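Local coordinates for leucine-rich-repeat protein (Methanosarcina barkeri, PDB 4WNR) that binds GDP and magnesium through the Roc G-domain of a Roco protein and is probably a GTP-binding serine/threonine protein kinase as a whole, at residues K43-L57 with L111-R125. Numbering follows the deposited sequence.
With MG (magnesium ion), chain C; GDP (guanosine-5'-diphosphate), chain B.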
loop_
_atom_site.group_PDB
_atom_site.type_symbol
_atom_site.label_atom_id
_atom_site.label_comp_id
_atom_site.label_asym_id
_atom_site.label_seq_id
_atom_site.Cartn_x
_atom_site.Cartn_y
_atom_site.Cartn_z
ATOM N N LYS A 43 8.591 2.556 -0.891
ATOM C CA LYS A 43 7.552 1.672 -0.375
ATOM C C LYS A 43 7.655 0.327 -1.088
ATOM O O LYS A 43 7.657 0.272 -2.318
ATOM C CB LYS A 43 6.161 2.277 -0.583
ATOM C CG LYS A 43 5.047 1.476 0.078
ATOM C CD LYS A 43 3.740 2.251 0.158
ATOM C CE LYS A 43 3.080 2.381 -1.202
ATOM N NZ LYS A 43 1.810 3.155 -1.130
ATOM N N VAL A 44 7.757 -0.748 -0.310
ATOM C CA VAL A 44 7.813 -2.103 -0.857
ATOM C C VAL A 44 6.490 -2.807 -0.568
ATOM O O VAL A 44 6.071 -2.910 0.586
ATOM C CB VAL A 44 8.990 -2.911 -0.274
ATOM C CG1 VAL A 44 8.987 -4.338 -0.807
ATOM C CG2 VAL A 44 10.310 -2.238 -0.614
ATOM N N LEU A 45 5.844 -3.294 -1.623
ATOM C CA LEU A 45 4.511 -3.883 -1.522
ATOM C C LEU A 45 4.549 -5.397 -1.708
ATOM O O LEU A 45 4.800 -5.887 -2.810
ATOM C CB LEU A 45 3.587 -3.253 -2.567
ATOM C CG LEU A 45 3.278 -1.768 -2.342
ATOM C CD1 LEU A 45 2.914 -1.076 -3.644
ATOM C CD2 LEU A 45 2.170 -1.592 -1.313
ATOM N N LEU A 46 4.303 -6.129 -0.621
ATOM C CA LEU A 46 4.175 -7.585 -0.672
ATOM C C LEU A 46 2.793 -7.922 -1.226
ATOM O O LEU A 46 1.783 -7.654 -0.583
ATOM C CB LEU A 46 4.346 -8.206 0.723
ATOM C CG LEU A 46 5.749 -8.339 1.336
ATOM C CD1 LEU A 46 6.608 -9.311 0.541
ATOM C CD2 LEU A 46 6.438 -6.990 1.465
ATOM N N VAL A 47 2.750 -8.486 -2.428
ATOM C CA VAL A 47 1.479 -8.839 -3.069
ATOM C C VAL A 47 1.471 -10.289 -3.548
ATOM O O VAL A 47 2.520 -10.901 -3.741
ATOM C CB VAL A 47 1.132 -7.893 -4.239
ATOM C CG1 VAL A 47 0.849 -6.494 -3.716
ATOM C CG2 VAL A 47 2.242 -7.862 -5.281
ATOM N N GLY A 48 0.268 -10.821 -3.735
ATOM C CA GLY A 48 0.071 -12.233 -4.073
ATOM C C GLY A 48 -1.130 -12.802 -3.341
ATOM O O GLY A 48 -1.691 -12.148 -2.459
ATOM N N ASP A 49 -1.517 -14.026 -3.698
ATOM C CA ASP A 49 -2.686 -14.680 -3.098
ATOM C C ASP A 49 -2.499 -14.934 -1.609
ATOM O O ASP A 49 -1.373 -14.981 -1.112
ATOM C CB ASP A 49 -2.988 -16.010 -3.795
ATOM C CG ASP A 49 -3.521 -15.830 -5.203
ATOM O OD1 ASP A 49 -4.274 -14.864 -5.447
ATOM O OD2 ASP A 49 -3.193 -16.667 -6.069
ATOM N N GLY A 50 -3.617 -15.097 -0.906
ATOM C CA GLY A 50 -3.594 -15.421 0.518
ATOM C C GLY A 50 -2.961 -16.780 0.758
ATOM O O GLY A 50 -3.108 -17.691 -0.057
ATOM N N GLU A 51 -2.252 -16.904 1.879
ATOM C CA GLU A 51 -1.526 -18.130 2.239
ATOM C C GLU A 51 -0.533 -18.564 1.151
ATOM O O GLU A 51 -0.432 -19.743 0.822
ATOM C CB GLU A 51 -2.505 -19.267 2.565
ATOM C CG GLU A 51 -3.490 -18.929 3.676
ATOM C CD GLU A 51 -4.431 -20.073 4.009
ATOM O OE1 GLU A 51 -4.480 -21.062 3.244
ATOM O OE2 GLU A 51 -5.131 -19.974 5.041
ATOM N N ALA A 52 0.194 -17.593 0.604
ATOM C CA ALA A 52 1.204 -17.845 -0.429
ATOM C C ALA A 52 2.622 -17.802 0.138
ATOM O O ALA A 52 3.477 -18.594 -0.261
ATOM C CB ALA A 52 1.066 -16.837 -1.556
ATOM N N GLY A 53 2.863 -16.871 1.059
ATOM C CA GLY A 53 4.181 -16.696 1.678
ATOM C C GLY A 53 4.625 -15.262 1.923
ATOM O O GLY A 53 5.816 -15.020 2.126
ATOM N N LYS A 54 3.687 -14.314 1.922
ATOM C CA LYS A 54 4.021 -12.889 1.982
ATOM C C LYS A 54 4.520 -12.471 3.360
ATOM O O LYS A 54 5.564 -11.834 3.482
ATOM C CB LYS A 54 2.807 -12.039 1.603
ATOM C CG LYS A 54 2.266 -12.308 0.208
ATOM C CD LYS A 54 1.175 -11.317 -0.185
ATOM C CE LYS A 54 -0.076 -11.432 0.676
ATOM N NZ LYS A 54 -0.713 -12.778 0.603
ATOM N N THR A 55 3.758 -12.826 4.388
ATOM C CA THR A 55 4.125 -12.523 5.772
ATOM C C THR A 55 5.382 -13.294 6.192
ATOM O O THR A 55 6.217 -12.770 6.928
ATOM C CB THR A 55 2.963 -12.839 6.740
ATOM O OG1 THR A 55 1.765 -12.199 6.276
ATOM C CG2 THR A 55 3.272 -12.354 8.158
ATOM N N SER A 56 5.509 -14.529 5.713
ATOM C CA SER A 56 6.670 -15.373 6.018
ATOM C C SER A 56 7.950 -14.835 5.385
ATOM O O SER A 56 8.999 -14.802 6.028
ATOM C CB SER A 56 6.436 -16.806 5.539
ATOM O OG SER A 56 5.273 -17.355 6.127
ATOM N N LEU A 57 7.854 -14.428 4.121
ATOM C CA LEU A 57 8.992 -13.860 3.393
ATOM C C LEU A 57 9.478 -12.570 4.050
ATOM O O LEU A 57 10.682 -12.335 4.151
ATOM C CB LEU A 57 8.623 -13.595 1.928
ATOM C CG LEU A 57 9.683 -12.937 1.034
ATOM C CD1 LEU A 57 10.999 -13.699 1.064
ATOM C CD2 LEU A 57 9.164 -12.827 -0.392
ATOM N N LEU A 111 -1.847 0.418 -3.429
ATOM C CA LEU A 111 -0.924 0.170 -4.535
ATOM C C LEU A 111 -0.630 1.489 -5.235
ATOM O O LEU A 111 -1.554 2.218 -5.598
ATOM C CB LEU A 111 -1.513 -0.829 -5.535
ATOM C CG LEU A 111 -2.009 -2.171 -4.988
ATOM C CD1 LEU A 111 -2.406 -3.079 -6.142
ATOM C CD2 LEU A 111 -0.968 -2.849 -4.108
ATOM N N SER A 112 0.651 1.792 -5.427
ATOM C CA SER A 112 1.063 3.089 -5.956
ATOM C C SER A 112 2.272 2.999 -6.883
ATOM O O SER A 112 2.985 1.996 -6.900
ATOM C CB SER A 112 1.376 4.039 -4.800
ATOM O OG SER A 112 2.345 3.470 -3.936
ATOM N N LYS A 113 2.482 4.067 -7.648
ATOM C CA LYS A 113 3.628 4.181 -8.550
ATOM C C LYS A 113 4.877 4.598 -7.779
ATOM O O LYS A 113 4.807 4.897 -6.583
ATOM C CB LYS A 113 3.339 5.193 -9.663
ATOM C CG LYS A 113 2.196 4.798 -10.585
ATOM C CD LYS A 113 2.120 5.715 -11.798
ATOM C CE LYS A 113 1.081 5.243 -12.806
ATOM N NZ LYS A 113 -0.317 5.410 -12.317
ATOM N N ARG A 114 6.013 4.605 -8.474
ATOM C CA ARG A 114 7.310 4.952 -7.879
ATOM C C ARG A 114 7.556 4.154 -6.598
ATOM O O ARG A 114 7.907 4.710 -5.555
ATOM C CB ARG A 114 7.397 6.457 -7.614
ATOM C CG ARG A 114 7.280 7.303 -8.871
ATOM C CD ARG A 114 7.490 8.778 -8.577
ATOM N NE ARG A 114 6.378 9.356 -7.825
ATOM C CZ ARG A 114 6.286 10.637 -7.468
ATOM N NH1 ARG A 114 7.245 11.502 -7.788
ATOM N NH2 ARG A 114 5.226 11.058 -6.788
ATOM N N SER A 115 7.354 2.845 -6.700
ATOM C CA SER A 115 7.485 1.926 -5.573
ATOM C C SER A 115 8.226 0.672 -6.035
ATOM O O SER A 115 8.767 0.647 -7.139
ATOM C CB SER A 115 6.095 1.560 -5.041
ATOM O OG SER A 115 5.347 2.722 -4.719
ATOM N N LEU A 116 8.270 -0.350 -5.184
ATOM C CA LEU A 116 8.796 -1.663 -5.569
ATOM C C LEU A 116 7.814 -2.753 -5.149
ATOM O O LEU A 116 7.215 -2.683 -4.074
ATOM C CB LEU A 116 10.169 -1.908 -4.942
ATOM C CG LEU A 116 10.932 -3.138 -5.454
ATOM C CD1 LEU A 116 12.418 -2.837 -5.599
ATOM C CD2 LEU A 116 10.721 -4.351 -4.557
ATOM N N TYR A 117 7.656 -3.759 -6.006
ATOM C CA TYR A 117 6.703 -4.840 -5.771
ATOM C C TYR A 117 7.406 -6.179 -5.598
ATOM O O TYR A 117 8.349 -6.493 -6.323
ATOM C CB TYR A 117 5.705 -4.927 -6.929
ATOM C CG TYR A 117 4.681 -3.819 -6.922
ATOM C CD1 TYR A 117 4.990 -2.555 -7.418
ATOM C CD2 TYR A 117 3.403 -4.030 -6.410
ATOM C CE1 TYR A 117 4.053 -1.533 -7.408
ATOM C CE2 TYR A 117 2.460 -3.016 -6.397
ATOM C CZ TYR A 117 2.787 -1.771 -6.898
ATOM O OH TYR A 117 1.849 -0.765 -6.880
ATOM N N ILE A 118 6.937 -6.954 -4.623
ATOM C CA ILE A 118 7.384 -8.332 -4.426
ATOM C C ILE A 118 6.183 -9.258 -4.608
ATOM O O ILE A 118 5.291 -9.305 -3.758
ATOM C CB ILE A 118 8.015 -8.531 -3.032
ATOM C CG1 ILE A 118 9.284 -7.685 -2.903
ATOM C CG2 ILE A 118 8.341 -10.003 -2.794
ATOM C CD1 ILE A 118 9.845 -7.613 -1.499
ATOM N N LEU A 119 6.165 -9.977 -5.728
ATOM C CA LEU A 119 5.086 -10.914 -6.040
ATOM C C LEU A 119 5.420 -12.305 -5.505
ATOM O O LEU A 119 6.331 -12.961 -6.006
ATOM C CB LEU A 119 4.850 -10.974 -7.554
ATOM C CG LEU A 119 3.803 -11.969 -8.070
ATOM C CD1 LEU A 119 2.453 -11.762 -7.399
ATOM C CD2 LEU A 119 3.672 -11.853 -9.581
ATOM N N VAL A 120 4.681 -12.742 -4.489
ATOM C CA VAL A 120 4.880 -14.066 -3.895
ATOM C C VAL A 120 3.893 -15.070 -4.491
ATOM O O VAL A 120 2.689 -14.814 -4.542
ATOM C CB VAL A 120 4.717 -14.039 -2.364
ATOM C CG1 VAL A 120 5.130 -15.374 -1.759
ATOM C CG2 VAL A 120 5.538 -12.910 -1.758
ATOM N N LEU A 121 4.417 -16.213 -4.930
ATOM C CA LEU A 121 3.618 -17.260 -5.567
ATOM C C LEU A 121 3.862 -18.616 -4.915
ATOM O O LEU A 121 4.809 -18.786 -4.146
ATOM C CB LEU A 121 3.965 -17.355 -7.054
ATOM C CG LEU A 121 3.809 -16.084 -7.889
ATOM C CD1 LEU A 121 4.424 -16.284 -9.265
ATOM C CD2 LEU A 121 2.346 -15.680 -8.007
ATOM N N ASP A 122 2.995 -19.574 -5.229
ATOM C CA ASP A 122 3.168 -20.966 -4.800
ATOM C C ASP A 122 2.528 -21.937 -5.796
ATOM O O ASP A 122 1.776 -21.527 -6.683
ATOM C CB ASP A 122 2.608 -21.185 -3.389
ATOM C CG ASP A 122 1.116 -20.937 -3.299
ATOM O OD1 ASP A 122 0.590 -20.125 -4.087
ATOM O OD2 ASP A 122 0.471 -21.555 -2.426
ATOM N N SER A 123 2.829 -23.222 -5.630
ATOM C CA SER A 123 2.431 -24.252 -6.595
ATOM C C SER A 123 0.930 -24.541 -6.599
ATOM O O SER A 123 0.312 -24.590 -7.665
ATOM C CB SER A 123 3.197 -25.551 -6.331
ATOM O OG SER A 123 3.008 -25.990 -4.997
ATOM N N ARG A 124 0.355 -24.722 -5.411
ATOM C CA ARG A 124 -1.045 -25.152 -5.265
ATOM C C ARG A 124 -2.004 -24.403 -6.195
ATOM O O ARG A 124 -2.851 -25.018 -6.846
ATOM C CB ARG A 124 -1.507 -25.019 -3.809
ATOM C CG ARG A 124 -0.900 -26.061 -2.877
ATOM C CD ARG A 124 -1.709 -26.233 -1.599
ATOM N NE ARG A 124 -1.568 -25.102 -0.685
ATOM C CZ ARG A 124 -0.535 -24.902 0.133
ATOM N NH1 ARG A 124 0.492 -25.748 0.167
ATOM N NH2 ARG A 124 -0.522 -23.838 0.926
ATOM N N ARG A 125 -1.862 -23.082 -6.254
ATOM C CA ARG A 125 -2.631 -22.265 -7.191
ATOM C C ARG A 125 -1.904 -22.231 -8.534
ATOM O O ARG A 125 -0.910 -21.521 -8.698
ATOM C CB ARG A 125 -2.833 -20.856 -6.635
ATOM C CG ARG A 125 -3.643 -20.838 -5.348
ATOM C CD ARG A 125 -3.644 -19.472 -4.683
ATOM N NE ARG A 125 -4.059 -19.562 -3.284
ATOM C CZ ARG A 125 -3.290 -19.998 -2.285
ATOM N NH1 ARG A 125 -2.040 -20.398 -2.507
ATOM N NH2 ARG A 125 -3.776 -20.039 -1.051
HETATM MG MG MG C . -0.651 -12.639 5.623
HETATM P PB GDP B . 0.207 -14.882 3.742
HETATM O O1B GDP B . 1.152 -15.466 2.580
HETATM O O2B GDP B . 0.642 -13.347 3.921
HETATM O O3B GDP B . -1.227 -14.997 3.388
HETATM O O3A GDP B . 0.573 -15.557 5.156
HETATM P PA GDP B . 1.605 -16.779 5.335
HETATM O O1A GDP B . 2.792 -16.647 4.470
HETATM O O2A GDP B . 2.002 -16.705 6.894
HETATM O "O5'" GDP B . 0.768 -18.145 5.153
HETATM C "C5'" GDP B . 1.333 -19.225 4.479
HETATM C "C4'" GDP B . 1.209 -20.479 5.370
HETATM O "O4'" GDP B . 2.110 -21.482 4.855
HETATM C "C3'" GDP B . 1.650 -20.250 6.815
HETATM O "O3'" GDP B . 1.051 -21.236 7.668
HETATM C "C2'" GDP B . 3.146 -20.440 6.753
HETATM O "O2'" GDP B . 3.645 -20.959 7.996
HETATM C "C1'" GDP B . 3.330 -21.472 5.648
HETATM N N9 GDP B . 4.501 -21.170 4.769
HETATM C C8 GDP B . 4.931 -19.988 4.329
HETATM N N7 GDP B . 6.003 -20.187 3.574
HETATM C C5 GDP B . 6.247 -21.493 3.537
HETATM C C6 GDP B . 7.204 -22.191 2.921
HETATM O O6 GDP B . 8.060 -21.635 2.238
HETATM N N1 GDP B . 7.229 -23.581 3.051
HETATM C C2 GDP B . 6.244 -24.200 3.829
HETATM N N2 GDP B . 6.239 -25.521 3.976
HETATM N N3 GDP B . 5.308 -23.444 4.425
HETATM C C4 GDP B . 5.312 -22.106 4.279
HETATM O O HOH W 1 7.852 4.512 -2.650
HETATM O O HOH W 2 -0.127 -13.856 7.254
HETATM O O HOH W 3 0.366 -10.689 4.412
HETATM O O HOH W 4 -0.904 -11.059 7.050
#
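Val120 packs against Gly53, Lys54 and Leu57, where strand 43-47 passes through the loop into the helix. Its CG1 lies 3.7 Å from Gly53 C, and its CG2 touches Lys54 CG and Leu57 CD2. CG1 is anti to the backbone N (chi1 -172°), which turns it to Gly53 at the end of the phosphate-binding loop and CG2 to the first helical turn. Further back on the same strand, Ile118 packs between strand 43-47 and the helix. Its CD1 meets Val44 CG1 at 3.5 Å, and its CG2 packs against Leu57 CD2 and Leu46 CD1. Phe189 of helix 186-198 also touches Ile118 on this face. Leu45 points to the other face, alongside Tyr117, and its CD1 comes obliquely to the ring, 3.3 Å from Tyr117 CZ. Val47 CG2 approaches the ring edge at 4.2 Å from Tyr117 CD2. Tyr117 OH donates to Ser112 O at 3.0 Å from above the carbonyl plane, which ties the ring to the turn before its strand. Replacing Tyr117 by alanine would probably leave Leu45 CD1 without its ring neighbour and Ser112 O without the hydroxyl donor. The backbones pair in parallel through five hydrogen bonds, the straightest being Ile118 N to Leu45 O (177°). Beyond the strand, Gly53 N and Lys54 N donate to GDP O1B, and Lys54 NZ reaches back to Asp49 O at 2.9 Å. Thr55 OG1 binds magnesium, which GDP O2B and three waters also ligate. The two central parallel strands and the strand–P-loop–helix (Walker A) unit are characteristic of the Ras-like G-domain of Roc.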